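Local coordinates for DNA polymerase (Bacillus phage phi29, PDB 2PY5), which replicates the viral DNA from a protein primer by strand displacement, with high processivity and fidelity, and proofreads it with a 3'-5' exonuclease activity, at residues 244-248 and 465-471; 268-274 and 347-353; 282-286 and 430-434; 501-507 and 521-527. The protein carries 2 engineered substitutions. One frame throughout, in Å; residues are numbered along the deposited sequence. Where two conformers were deposited one is given.

Contact 1. Residues 244-248 and 465-471; sequences EGMVF and TEIPDVI
Residues 244-248 run in extended conformation into strand 241-250 of the polymerase palm sheet, and the irregular loop 465-471, which follows strand 459-463, folds back beside them; the nearest CA atoms are those of Gly245 and Thr465, 5.3 Å apart. Glu244 lays its CB 3.6 Å from Thr465 CG2. Its OE1 accepts a hydrogen bond from a water (2.6 Å) that also lies 2.7 Å from Thr465 OG1, while OE2 is hydrogen-bonded to Tyr505. Met246 points toward the loop with chi1 p, chi2 t and chi3 m, which lays the thioether along the loop backbone: CE is 3.3 Å from Thr465 O, SD 3.4 Å from Glu466 O, and CE 4.2 Å from Ile467 CG1. Val247 is out of reach, and Phe248 (chi1 m, chi2 91°) faces the loop again: Ile471 CD1 sits over its ring in a CH-pi contact, 4.1 Å from the centroid and 5° off the normal, while Ile467 CG1, at the ring edge, and Pro468 CD are each 4.0 Å from Phe248 CZ. Asp249, directly after Phe248, binds the catalytic magnesium. Direct contact between the two segments is thus van der Waals and CH-pi, with a water bridge between Glu244 and Thr465.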
loop_
_atom_site.group_PDB
_atom_site.type_symbol
_atom_site.label_atom_id
_atom_site.label_comp_id
_atom_site.label_asym_id
_atom_site.label_seq_id
_atom_site.Cartn_x
_atom_site.Cartn_y
_atom_site.Cartn_z
ATOM N N GLU F 244 22.959 18.124 12.935
ATOM C CA GLU F 244 22.781 18.162 11.489
ATOM C C GLU F 244 22.923 16.795 10.847
ATOM O O GLU F 244 23.707 15.961 11.301
ATOM C CB GLU F 244 23.786 19.094 10.848
ATOM C CG GLU F 244 23.633 20.534 11.220
ATOM C CD GLU F 244 24.512 21.429 10.372
ATOM O OE1 GLU F 244 25.734 21.152 10.291
ATOM O OE2 GLU F 244 23.994 22.418 9.809
ATOM N N GLY F 245 22.187 16.584 9.770
ATOM C CA GLY F 245 22.230 15.331 9.046
ATOM C C GLY F 245 21.582 15.470 7.691
ATOM O O GLY F 245 21.158 16.560 7.304
ATOM N N MET F 246 21.499 14.371 6.965
ATOM C CA MET F 246 21.018 14.432 5.594
ATOM C C MET F 246 20.334 13.132 5.227
ATOM O O MET F 246 20.578 12.096 5.842
ATOM C CB MET F 246 22.194 14.742 4.636
ATOM C CG MET F 246 23.247 13.649 4.561
ATOM S SD MET F 246 24.818 14.162 3.813
ATOM C CE MET F 246 24.259 15.164 2.434
ATOM N N VAL F 247 19.481 13.215 4.206
ATOM C CA VAL F 247 18.694 12.069 3.742
ATOM C C VAL F 247 18.948 11.847 2.263
ATOM O O VAL F 247 18.912 12.775 1.487
ATOM C CB VAL F 247 17.199 12.339 3.953
ATOM C CG1 VAL F 247 16.341 11.202 3.418
ATOM C CG2 VAL F 247 16.922 12.574 5.452
ATOM N N PHE F 248 19.185 10.587 1.905
ATOM C CA PHE F 248 19.279 10.152 0.520
ATOM C C PHE F 248 18.143 9.187 0.243
ATOM O O PHE F 248 17.828 8.357 1.089
ATOM C CB PHE F 248 20.597 9.443 0.283
ATOM C CG PHE F 248 21.799 10.329 0.426
ATOM C CD1 PHE F 248 22.447 10.455 1.650
ATOM C CD2 PHE F 248 22.301 11.027 -0.667
ATOM C CE1 PHE F 248 23.561 11.261 1.777
ATOM C CE2 PHE F 248 23.421 11.820 -0.541
ATOM C CZ PHE F 248 24.041 11.944 0.701
ATOM N N THR F 465 26.523 16.719 6.948
ATOM C CA THR F 465 25.884 17.347 5.788
ATOM C C THR F 465 26.661 17.212 4.463
ATOM O O THR F 465 26.193 17.702 3.440
ATOM C CB THR F 465 25.615 18.827 6.063
ATOM O OG1 THR F 465 26.856 19.515 6.177
ATOM C CG2 THR F 465 24.811 18.993 7.348
ATOM N N GLU F 466 27.814 16.539 4.474
ATOM C CA GLU F 466 28.583 16.305 3.247
ATOM C C GLU F 466 28.311 14.927 2.666
ATOM O O GLU F 466 28.183 13.949 3.395
ATOM C CB GLU F 466 30.080 16.465 3.511
ATOM C CG GLU F 466 30.476 17.838 4.054
ATOM C CD GLU F 466 30.258 18.989 3.066
ATOM O OE1 GLU F 466 30.362 20.161 3.494
ATOM O OE2 GLU F 466 29.987 18.741 1.869
ATOM N N ILE F 467 28.209 14.850 1.344
ATOM C CA ILE F 467 27.985 13.565 0.695
ATOM C C ILE F 467 29.186 12.645 0.984
ATOM O O ILE F 467 30.335 13.036 0.745
ATOM C CB ILE F 467 27.786 13.719 -0.820
ATOM C CG1 ILE F 467 26.500 14.513 -1.104
ATOM C CG2 ILE F 467 27.688 12.344 -1.480
ATOM C CD1 ILE F 467 26.369 14.988 -2.537
ATOM N N PRO F 468 28.925 11.438 1.539
ATOM C CA PRO F 468 30.041 10.512 1.744
ATOM C C PRO F 468 30.774 10.171 0.438
ATOM O O PRO F 468 30.133 9.902 -0.579
ATOM C CB PRO F 468 29.372 9.263 2.325
ATOM C CG PRO F 468 28.072 9.721 2.859
ATOM C CD PRO F 468 27.644 10.884 2.026
ATOM N N ASP F 469 32.102 10.194 0.487
ATOM C CA ASP F 469 32.931 9.865 -0.675
ATOM C C ASP F 469 32.551 8.511 -1.272
ATOM O O ASP F 469 32.527 8.348 -2.499
ATOM C CB ASP F 469 34.417 9.842 -0.285
ATOM C CG ASP F 469 35.002 11.230 -0.060
ATOM O OD1 ASP F 469 34.321 12.244 -0.323
ATOM O OD2 ASP F 469 36.168 11.307 0.389
ATOM N N VAL F 470 32.241 7.544 -0.405
ATOM C CA VAL F 470 32.002 6.168 -0.844
ATOM C C VAL F 470 30.749 6.010 -1.725
ATOM O O VAL F 470 30.657 5.044 -2.496
ATOM C CB VAL F 470 31.943 5.191 0.360
ATOM C CG1 VAL F 470 31.669 3.773 -0.107
ATOM C CG2 VAL F 470 33.247 5.222 1.128
ATOM N N ILE F 471 29.795 6.948 -1.623
ATOM C CA ILE F 471 28.577 6.898 -2.462
ATOM C C ILE F 471 28.469 8.025 -3.494
ATOM O O ILE F 471 27.497 8.081 -4.236
ATOM C CB ILE F 471 27.247 6.828 -1.610
ATOM C CG1 ILE F 471 26.940 8.143 -0.897
ATOM C CG2 ILE F 471 27.302 5.682 -0.610
ATOM C CD1 ILE F 471 25.577 8.139 -0.200
HETATM O O HOH W 1 27.137 21.432 8.117
#

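Contact 2. Residues 268-274 and 347-353; sequences PIVFEGK and YISGLKF
Strands 268-272 and 347-353 pair antiparallel, their axes 4.6 Å apart at closest approach and 152° between N-to-C directions. Ile269 with Lys352 and Phe271 with Gly350 are hydrogen-bonded pairs; Val270 with Leu351 and Glu272 with Ser349 are non-hydrogen-bonded pairs. The ladder runs Ile269 N to Lys352 O (3.0 Å), Lys352 N to Ile269 O (2.8 Å), Phe271 N to Gly350 O (3.0 Å) and Gly350 N to Phe271 O (2.9 Å). Beyond the last pair Gly273, at phi 73°, donates a hydrogen bond from N to Ile348 O (2.9 Å). Phe271 takes chi1 p, folding its ring across the neighbouring strand so that Gly350 CA lies over its face in a CH-pi contact, 3.8 Å from the centroid; a CB on Gly350 would clash with the ring. On the same face Ile269 CG2 lies 3.8 Å from Lys352 CE, and the amine beyond forms a salt bridge with Asp278. At one end Lys274 CG rests over the Tyr347 ring, 3.8 Å from its centroid; at the other Pro268 CB meets Phe353 CE2 at 3.6 Å. The pair belongs to an antiparallel sheet of the polymerization region that also holds strands 283-294 and 324-329; Leu351 and Phe353 are hydrogen-bonded through their backbones to Ile285 and Leu283. Val270 and Leu351, on the face away from Phe271, pack against Leu218 of helix 216-223, and Ser349 and Leu351 touch Trp327.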
loop_
_atom_site.group_PDB
_atom_site.type_symbol
_atom_site.label_atom_id
_atom_site.label_comp_id
_atom_site.label_asym_id
_atom_site.label_seq_id
_atom_site.Cartn_x
_atom_site.Cartn_y
_atom_site.Cartn_z
ATOM N N PRO F 268 11.287 -23.676 -11.823
ATOM C CA PRO F 268 12.436 -23.931 -10.968
ATOM C C PRO F 268 12.852 -25.396 -10.944
ATOM O O PRO F 268 12.070 -26.278 -11.316
ATOM C CB PRO F 268 11.939 -23.525 -9.576
ATOM C CG PRO F 268 10.499 -23.714 -9.633
ATOM C CD PRO F 268 10.090 -23.330 -11.035
ATOM N N ILE F 269 14.079 -25.636 -10.493
ATOM C CA ILE F 269 14.546 -26.972 -10.177
ATOM C C ILE F 269 14.763 -27.073 -8.662
ATOM O O ILE F 269 15.413 -26.215 -8.056
ATOM C CB ILE F 269 15.834 -27.316 -10.939
ATOM C CG1 ILE F 269 15.546 -27.379 -12.438
ATOM C CG2 ILE F 269 16.422 -28.637 -10.452
ATOM C CD1 ILE F 269 16.777 -27.639 -13.283
ATOM N N VAL F 270 14.176 -28.099 -8.066
ATOM C CA VAL F 270 14.334 -28.350 -6.633
ATOM C C VAL F 270 15.647 -29.094 -6.396
ATOM O O VAL F 270 16.030 -29.990 -7.183
ATOM C CB VAL F 270 13.189 -29.234 -6.100
ATOM C CG1 VAL F 270 13.420 -29.632 -4.642
ATOM C CG2 VAL F 270 11.861 -28.545 -6.273
ATOM N N PHE F 271 16.322 -28.763 -5.287
ATOM C CA PHE F 271 17.523 -29.490 -4.865
ATOM C C PHE F 271 17.476 -29.756 -3.368
ATOM O O PHE F 271 16.819 -29.029 -2.640
ATOM C CB PHE F 271 18.808 -28.723 -5.229
ATOM C CG PHE F 271 18.901 -27.348 -4.636
ATOM C CD1 PHE F 271 19.422 -27.140 -3.353
ATOM C CD2 PHE F 271 18.473 -26.244 -5.358
ATOM C CE1 PHE F 271 19.495 -25.866 -2.816
ATOM C CE2 PHE F 271 18.563 -24.971 -4.826
ATOM C CZ PHE F 271 19.052 -24.778 -3.563
ATOM N N GLU F 272 18.164 -30.809 -2.932
ATOM C CA GLU F 272 18.350 -31.082 -1.498
ATOM C C GLU F 272 19.710 -30.538 -1.075
ATOM O O GLU F 272 20.636 -30.428 -1.890
ATOM C CB GLU F 272 18.221 -32.581 -1.189
ATOM C CG GLU F 272 16.835 -33.164 -1.467
ATOM C CD GLU F 272 15.692 -32.445 -0.727
ATOM O OE1 GLU F 272 15.564 -32.625 0.503
ATOM O OE2 GLU F 272 14.909 -31.714 -1.383
ATOM N N GLY F 273 19.835 -30.179 0.202
ATOM C CA GLY F 273 21.090 -29.691 0.716
ATOM C C GLY F 273 21.422 -28.297 0.257
ATOM O O GLY F 273 20.523 -27.481 0.054
ATOM N N LYS F 274 22.728 -28.031 0.129
ATOM C CA LYS F 274 23.247 -26.719 -0.244
ATOM C C LYS F 274 23.296 -26.568 -1.763
ATOM O O LYS F 274 23.775 -27.471 -2.458
ATOM C CB LYS F 274 24.659 -26.530 0.323
ATOM C CG LYS F 274 25.242 -25.130 0.175
ATOM C CD LYS F 274 26.666 -25.093 0.732
ATOM C CE LYS F 274 27.232 -23.707 0.859
ATOM N NZ LYS F 274 27.692 -23.143 -0.441
ATOM N N TYR F 347 22.072 -26.821 5.795
ATOM C CA TYR F 347 21.468 -26.514 4.499
ATOM C C TYR F 347 20.473 -27.610 4.168
ATOM O O TYR F 347 20.844 -28.766 3.977
ATOM C CB TYR F 347 22.548 -26.420 3.418
ATOM C CG TYR F 347 23.448 -25.228 3.573
ATOM C CD1 TYR F 347 24.681 -25.330 4.208
ATOM C CD2 TYR F 347 23.068 -23.998 3.074
ATOM C CE1 TYR F 347 25.510 -24.214 4.345
ATOM C CE2 TYR F 347 23.877 -22.887 3.197
ATOM C CZ TYR F 347 25.096 -22.993 3.834
ATOM O OH TYR F 347 25.877 -21.849 3.934
ATOM N N ILE F 348 19.191 -27.251 4.107
ATOM C CA ILE F 348 18.130 -28.257 4.071
ATOM C C ILE F 348 17.778 -28.648 2.638
ATOM O O ILE F 348 17.866 -29.810 2.242
ATOM C CB ILE F 348 16.863 -27.768 4.826
ATOM C CG1 ILE F 348 17.206 -27.297 6.267
ATOM C CG2 ILE F 348 15.820 -28.884 4.873
ATOM C CD1 ILE F 348 17.810 -28.354 7.171
ATOM N N SER F 349 17.368 -27.650 1.867
ATOM C CA SER F 349 16.913 -27.836 0.496
ATOM C C SER F 349 16.738 -26.456 -0.126
ATOM O O SER F 349 16.902 -25.437 0.540
ATOM C CB SER F 349 15.578 -28.587 0.478
ATOM O OG SER F 349 14.479 -27.725 0.743
ATOM N N GLY F 350 16.355 -26.419 -1.400
ATOM C CA GLY F 350 15.999 -25.157 -2.005
ATOM C C GLY F 350 15.474 -25.294 -3.420
ATOM O O GLY F 350 15.152 -26.392 -3.873
ATOM N N LEU F 351 15.402 -24.150 -4.086
ATOM C CA LEU F 351 14.948 -24.063 -5.476
ATOM C C LEU F 351 15.892 -23.158 -6.236
ATOM O O LEU F 351 16.289 -22.102 -5.743
ATOM C CB LEU F 351 13.523 -23.493 -5.586
ATOM C CG LEU F 351 12.403 -24.048 -4.709
ATOM C CD1 LEU F 351 12.377 -23.321 -3.379
ATOM C CD2 LEU F 351 11.046 -23.900 -5.416
ATOM N N LYS F 352 16.255 -23.565 -7.454
ATOM C CA LYS F 352 17.089 -22.715 -8.311
ATOM C C LYS F 352 16.341 -22.299 -9.569
ATOM O O LYS F 352 15.416 -22.999 -10.029
ATOM C CB LYS F 352 18.435 -23.358 -8.639
ATOM C CG LYS F 352 18.343 -24.656 -9.397
ATOM C CD LYS F 352 19.704 -25.238 -9.703
ATOM C CE LYS F 352 19.587 -26.463 -10.571
ATOM N NZ LYS F 352 20.951 -27.090 -10.860
ATOM N N PHE F 353 16.710 -21.138 -10.085
ATOM C CA PHE F 353 15.973 -20.491 -11.173
ATOM C C PHE F 353 16.893 -20.017 -12.285
ATOM O O PHE F 353 17.938 -19.441 -12.040
ATOM C CB PHE F 353 15.222 -19.248 -10.666
ATOM C CG PHE F 353 14.296 -19.525 -9.510
ATOM C CD1 PHE F 353 14.779 -19.505 -8.219
ATOM C CD2 PHE F 353 12.966 -19.817 -9.724
ATOM C CE1 PHE F 353 13.950 -19.774 -7.141
ATOM C CE2 PHE F 353 12.136 -20.088 -8.629
ATOM C CZ PHE F 353 12.658 -20.066 -7.353
#

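Contact 3. Residues 282-286 and 430-434; sequences PLHIQ and GVFIT
Phe432 reaches out from helix 427-447 and slides its ring under Leu283, whose CD1 makes a CH-pi contact over the ring face, 4.2 Å from the centroid and 18° off the normal. This is helix-on-sheet packing within the polymerization region: strand 283-294 belongs to a small antiparallel sheet, and the helix carries Thr434 and Arg438, both probably involved in binding template-primer structures. The axes of strand 283-286 and helical segment 430-434 cross at 98° and stay 10.6 Å apart at closest approach. CA atoms are correspondingly distant, 9.0 Å for Leu283 with Phe432 and 9.1 Å for Ile285 with Val431, so side chains must span the gap. Phe432 (chi1 -81°, chi2 86°) does so with its CZ 3.8 Å from Leu283 CB. Leu283 is in the mt rotamer and points toward the helix, whereas the CA-to-CB bond of His284 points away; the His284 ring stacks on Tyr275 instead. Ile285, also mt, starts sideways but extends its delta carbon to the helix: Ile285 CD1 lies 4.1 Å from Val431 CG1, and Ile285 CG1 is 4.2 Å from Phe432 CE1. Leu263 and Pro264 of strand 263-265 also touch Phe432. At the ring edge, Phe432 CZ comes to 3.5 Å from His284 O.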
loop_
_atom_site.group_PDB
_atom_site.type_symbol
_atom_site.label_atom_id
_atom_site.label_comp_id
_atom_site.label_asym_id
_atom_site.label_seq_id
_atom_site.Cartn_x
_atom_site.Cartn_y
_atom_site.Cartn_z
ATOM N N PRO F 282 21.265 -19.495 -12.113
ATOM C CA PRO F 282 22.202 -18.740 -11.267
ATOM C C PRO F 282 21.601 -18.054 -10.020
ATOM O O PRO F 282 22.383 -17.504 -9.191
ATOM C CB PRO F 282 22.752 -17.702 -12.235
ATOM C CG PRO F 282 21.589 -17.396 -13.111
ATOM C CD PRO F 282 20.923 -18.736 -13.327
ATOM N N LEU F 283 20.276 -18.079 -9.886
ATOM C CA LEU F 283 19.581 -17.556 -8.710
ATOM C C LEU F 283 18.985 -18.712 -7.933
ATOM O O LEU F 283 18.594 -19.725 -8.498
ATOM C CB LEU F 283 18.456 -16.588 -9.084
ATOM C CG LEU F 283 18.844 -15.312 -9.827
ATOM C CD1 LEU F 283 17.618 -14.468 -10.104
ATOM C CD2 LEU F 283 19.920 -14.497 -9.078
ATOM N N HIS F 284 18.873 -18.562 -6.617
ATOM C CA HIS F 284 18.267 -19.623 -5.839
ATOM C C HIS F 284 17.648 -19.111 -4.555
ATOM O O HIS F 284 17.939 -18.009 -4.122
ATOM C CB HIS F 284 19.251 -20.772 -5.545
ATOM C CG HIS F 284 20.296 -20.479 -4.501
ATOM N ND1 HIS F 284 21.451 -19.781 -4.767
ATOM C CD2 HIS F 284 20.390 -20.879 -3.207
ATOM C CE1 HIS F 284 22.187 -19.708 -3.663
ATOM N NE2 HIS F 284 21.562 -20.366 -2.702
ATOM N N ILE F 285 16.799 -19.953 -3.989
ATOM C CA ILE F 285 16.239 -19.773 -2.637
ATOM C C ILE F 285 16.730 -20.980 -1.858
ATOM O O ILE F 285 16.568 -22.110 -2.301
ATOM C CB ILE F 285 14.698 -19.673 -2.668
ATOM C CG1 ILE F 285 14.263 -18.352 -3.308
ATOM C CG2 ILE F 285 14.110 -19.769 -1.221
ATOM C CD1 ILE F 285 12.768 -18.260 -3.640
ATOM N N GLN F 286 17.345 -20.713 -0.706
ATOM C CA GLN F 286 17.953 -21.752 0.150
ATOM C C GLN F 286 17.163 -21.819 1.451
ATOM O O GLN F 286 16.993 -20.798 2.110
ATOM C CB GLN F 286 19.409 -21.401 0.438
ATOM C CG GLN F 286 20.166 -22.386 1.330
ATOM C CD GLN F 286 20.464 -23.707 0.628
ATOM O OE1 GLN F 286 21.239 -23.751 -0.353
ATOM N NE2 GLN F 286 19.887 -24.795 1.141
ATOM N N GLY F 430 8.644 -11.595 -7.313
ATOM C CA GLY F 430 8.453 -10.717 -6.159
ATOM C C GLY F 430 9.561 -10.881 -5.129
ATOM O O GLY F 430 10.101 -9.902 -4.595
ATOM N N VAL F 431 9.907 -12.131 -4.833
ATOM C CA VAL F 431 10.951 -12.419 -3.847
ATOM C C VAL F 431 12.244 -11.679 -4.201
ATOM O O VAL F 431 12.873 -11.038 -3.359
ATOM C CB VAL F 431 11.226 -13.938 -3.762
ATOM C CG1 VAL F 431 12.547 -14.223 -3.072
ATOM C CG2 VAL F 431 10.035 -14.654 -3.081
ATOM N N PHE F 432 12.649 -11.752 -5.478
ATOM C CA PHE F 432 13.900 -11.146 -5.883
ATOM C C PHE F 432 13.856 -9.641 -6.117
ATOM O O PHE F 432 14.850 -8.948 -5.911
ATOM C CB PHE F 432 14.454 -11.882 -7.104
ATOM C CG PHE F 432 15.174 -13.137 -6.729
ATOM C CD1 PHE F 432 14.486 -14.338 -6.569
ATOM C CD2 PHE F 432 16.535 -13.118 -6.476
ATOM C CE1 PHE F 432 15.171 -15.488 -6.203
ATOM C CE2 PHE F 432 17.209 -14.274 -6.090
ATOM C CZ PHE F 432 16.525 -15.448 -5.955
ATOM N N ILE F 433 12.704 -9.127 -6.503
ATOM C CA ILE F 433 12.602 -7.678 -6.667
ATOM C C ILE F 433 12.795 -7.005 -5.313
ATOM O O ILE F 433 13.579 -6.047 -5.198
ATOM C CB ILE F 433 11.306 -7.259 -7.351
ATOM C CG1 ILE F 433 11.332 -7.635 -8.842
ATOM C CG2 ILE F 433 11.089 -5.723 -7.200
ATOM C CD1 ILE F 433 9.973 -7.566 -9.523
ATOM N N THR F 434 12.123 -7.513 -4.272
ATOM C CA THR F 434 12.268 -6.902 -2.941
ATOM C C THR F 434 13.661 -7.199 -2.341
ATOM O O THR F 434 14.240 -6.337 -1.661
ATOM C CB THR F 434 11.163 -7.297 -1.991
ATOM O OG1 THR F 434 11.222 -8.707 -1.727
ATOM C CG2 THR F 434 9.792 -6.915 -2.542
#

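Contact 4. Residues 501-507 and 521-527; sequences IQDIYMK and YTDIKFS. With EDO (1,2-ethanediol), chain Y.
An antiparallel strand pair with a classic beta bulge joins 501-507 to 521-527 in the polymerization region, close to Tyr500, probably involved in binding template-primer structures. The axes of strands 501-507 and 523-527 come within 4.5 Å, with 150° between N-to-C directions. Hydrogen-bonded pairs are Gln502 with Ser527, Ile504 with Lys525 and Met506 with Asp523; Asp503 with Phe526 and Tyr505 with Ile524 are non-hydrogen-bonded pairs between them. Ile504 N donates to Lys525 O and Ser527 N to Gln502 O, each at 2.8 Å. At the bulge Met506 O accepts from Thr522 N (2.8 Å) and Asp523 N (3.2 Å). Tyr505 turns its edge to the face of Tyr521, centroids 5.3 Å apart and planes at 64°, and its OH is hydrogen-bonded to Glu244 OE2. On the opposite face Met506 CG lies 3.5 Å from Lys525 CB, and a water links Gln502 OE1 and Ser527 OG, Gln502 NE2 being hydrogen-bonded to Tyr494. Lys525 NZ donates to an ethanediol, probably from the crystallisation liquor, at O1 (2.7 Å) and O2 (3.0 Å).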
loop_
_atom_site.group_PDB
_atom_site.type_symbol
_atom_site.label_atom_id
_atom_site.label_comp_id
_atom_site.label_asym_id
_atom_site.label_seq_id
_atom_site.Cartn_x
_atom_site.Cartn_y
_atom_site.Cartn_z
ATOM N N ILE F 501 11.224 12.963 13.911
ATOM C CA ILE F 501 10.987 14.338 13.500
ATOM C C ILE F 501 12.292 14.926 12.988
ATOM O O ILE F 501 13.384 14.502 13.396
ATOM C CB ILE F 501 10.405 15.231 14.632
ATOM C CG1 ILE F 501 11.305 15.259 15.880
ATOM C CG2 ILE F 501 9.010 14.753 15.018
ATOM C CD1 ILE F 501 10.766 16.084 17.036
ATOM N N GLN F 502 12.168 15.892 12.082
ATOM C CA GLN F 502 13.317 16.662 11.598
ATOM C C GLN F 502 12.960 18.119 11.426
ATOM O O GLN F 502 11.828 18.447 11.067
ATOM C CB GLN F 502 13.775 16.140 10.235
ATOM C CG GLN F 502 14.211 14.675 10.226
ATOM C CD GLN F 502 14.423 14.139 8.836
ATOM O OE1 GLN F 502 13.824 14.622 7.872
ATOM N NE2 GLN F 502 15.249 13.097 8.727
ATOM N N ASP F 503 13.938 18.994 11.691
ATOM C CA ASP F 503 13.890 20.423 11.331
ATOM C C ASP F 503 14.723 20.535 10.048
ATOM O O ASP F 503 15.956 20.497 10.088
ATOM C CB ASP F 503 14.523 21.309 12.407
ATOM C CG ASP F 503 13.537 21.774 13.484
ATOM O OD1 ASP F 503 12.322 21.555 13.354
ATOM O OD2 ASP F 503 14.010 22.414 14.446
ATOM N N ILE F 504 14.046 20.624 8.912
ATOM C CA ILE F 504 14.704 20.524 7.596
ATOM C C ILE F 504 15.013 21.914 7.032
ATOM O O ILE F 504 14.165 22.787 7.027
ATOM C CB ILE F 504 13.818 19.735 6.604
ATOM C CG1 ILE F 504 13.625 18.296 7.097
ATOM C CG2 ILE F 504 14.411 19.768 5.197
ATOM C CD1 ILE F 504 12.645 17.456 6.243
ATOM N N TYR F 505 16.241 22.098 6.538
ATOM C CA TYR F 505 16.652 23.319 5.876
ATOM C C TYR F 505 15.874 23.533 4.581
ATOM O O TYR F 505 15.817 22.638 3.743
ATOM C CB TYR F 505 18.137 23.254 5.548
ATOM C CG TYR F 505 19.087 23.415 6.717
ATOM C CD1 TYR F 505 19.956 22.388 7.069
ATOM C CD2 TYR F 505 19.170 24.614 7.415
ATOM C CE1 TYR F 505 20.859 22.535 8.114
ATOM C CE2 TYR F 505 20.066 24.777 8.459
ATOM C CZ TYR F 505 20.908 23.732 8.803
ATOM O OH TYR F 505 21.808 23.903 9.835
ATOM N N MET F 506 15.252 24.705 4.463
ATOM C CA MET F 506 14.473 25.079 3.289
ATOM C C MET F 506 14.915 26.450 2.799
ATOM O O MET F 506 15.428 27.263 3.563
ATOM C CB MET F 506 12.981 25.142 3.616
ATOM C CG MET F 506 12.403 23.877 4.201
ATOM S SD MET F 506 12.355 22.473 3.078
ATOM C CE MET F 506 10.954 22.885 2.024
ATOM N N LYS F 507 14.682 26.712 1.518
ATOM C CA LYS F 507 14.989 27.999 0.937
ATOM C C LYS F 507 13.839 28.458 0.046
ATOM O O LYS F 507 13.171 27.634 -0.586
ATOM C CB LYS F 507 16.294 27.945 0.144
ATOM C CG LYS F 507 16.341 26.931 -0.967
ATOM C CD LYS F 507 17.603 27.121 -1.773
ATOM C CE LYS F 507 17.881 25.949 -2.651
ATOM N NZ LYS F 507 19.044 26.202 -3.535
ATOM N N TYR F 521 19.870 28.573 3.073
ATOM C CA TYR F 521 18.534 28.355 3.631
ATOM C C TYR F 521 17.918 29.692 4.041
ATOM O O TYR F 521 18.626 30.669 4.332
ATOM C CB TYR F 521 18.574 27.380 4.846
ATOM C CG TYR F 521 18.791 28.077 6.164
ATOM C CD1 TYR F 521 17.745 28.274 7.054
ATOM C CD2 TYR F 521 20.033 28.594 6.497
ATOM C CE1 TYR F 521 17.940 28.970 8.250
ATOM C CE2 TYR F 521 20.238 29.281 7.681
ATOM C CZ TYR F 521 19.191 29.468 8.550
ATOM O OH TYR F 521 19.403 30.158 9.725
ATOM N N THR F 522 16.590 29.735 4.043
ATOM C CA THR F 522 15.865 30.870 4.579
ATOM C C THR F 522 14.995 30.531 5.794
ATOM O O THR F 522 14.739 31.409 6.633
ATOM C CB THR F 522 15.013 31.565 3.500
ATOM O OG1 THR F 522 14.047 30.667 2.973
ATOM C CG2 THR F 522 15.895 32.057 2.375
ATOM N N ASP F 523 14.532 29.284 5.864
ATOM C CA ASP F 523 13.594 28.856 6.899
ATOM C C ASP F 523 13.743 27.355 7.207
ATOM O O ASP F 523 14.505 26.637 6.558
ATOM C CB ASP F 523 12.148 29.119 6.445
ATOM C CG ASP F 523 11.890 30.578 6.094
ATOM O OD1 ASP F 523 11.669 31.408 7.019
ATOM O OD2 ASP F 523 11.905 30.898 4.879
ATOM N N ILE F 524 12.972 26.884 8.186
ATOM C CA ILE F 524 12.984 25.496 8.611
ATOM C C ILE F 524 11.599 24.887 8.376
ATOM O O ILE F 524 10.591 25.514 8.711
ATOM C CB ILE F 524 13.344 25.384 10.119
ATOM C CG1 ILE F 524 14.817 25.740 10.358
ATOM C CG2 ILE F 524 13.025 23.985 10.665
ATOM C CD1 ILE F 524 15.814 24.843 9.620
ATOM N N LYS F 525 11.566 23.699 7.789
ATOM C CA LYS F 525 10.339 22.905 7.693
ATOM C C LYS F 525 10.373 21.882 8.811
ATOM O O LYS F 525 11.275 21.043 8.856
ATOM C CB LYS F 525 10.242 22.168 6.357
ATOM C CG LYS F 525 9.041 21.218 6.263
ATOM C CD LYS F 525 8.853 20.664 4.860
ATOM C CE LYS F 525 9.882 19.626 4.509
ATOM N NZ LYS F 525 9.355 18.694 3.451
ATOM N N PHE F 526 9.397 21.958 9.715
ATOM C CA PHE F 526 9.275 20.962 10.780
ATOM C C PHE F 526 8.480 19.778 10.263
ATOM O O PHE F 526 7.293 19.920 9.958
ATOM C CB PHE F 526 8.609 21.576 12.020
ATOM C CG PHE F 526 8.354 20.584 13.117
ATOM C CD1 PHE F 526 9.409 19.930 13.731
ATOM C CD2 PHE F 526 7.062 20.308 13.545
ATOM C CE1 PHE F 526 9.181 19.009 14.751
ATOM C CE2 PHE F 526 6.836 19.390 14.558
ATOM C CZ PHE F 526 7.895 18.743 15.154
ATOM N N SER F 527 9.135 18.620 10.177
ATOM C CA SER F 527 8.567 17.412 9.588
ATOM C C SER F 527 8.379 16.307 10.629
ATOM O O SER F 527 9.297 15.972 11.367
ATOM C CB SER F 527 9.473 16.911 8.456
ATOM O OG SER F 527 8.987 15.712 7.875
HETATM C C1 EDO Y . 11.982 16.547 2.143
HETATM O O1 EDO Y . 11.846 17.864 2.691
HETATM C C2 EDO Y . 11.415 15.510 3.109
HETATM O O2 EDO Y . 10.061 15.816 3.481
HETATM O O HOH W 2 10.850 14.164 7.072
#

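How the contacts relate
From the N terminus, strand 241-250 enters first, and contact 1 closes a long loop when residues 465-471 return to it. Contacts 2 and 3 are nested inside that loop and cross each other, since 268-274, 282-286, 347-353 and 430-434 alternate along the chain. They touch: Leu351 O lies 2.8 Å from Ile285 N, and Phe353 N 2.8 Å from Leu283 O, so strand 340-356 joins both in one sheet that contact 3 ties to helix 427-447. Contact 4 opens after contact 1 has closed, as a short local loop. It belongs to the same sheet as strand 241-250; the centres of contacts 1 and 4 are about 17 Å apart, and Tyr505 meets Glu244.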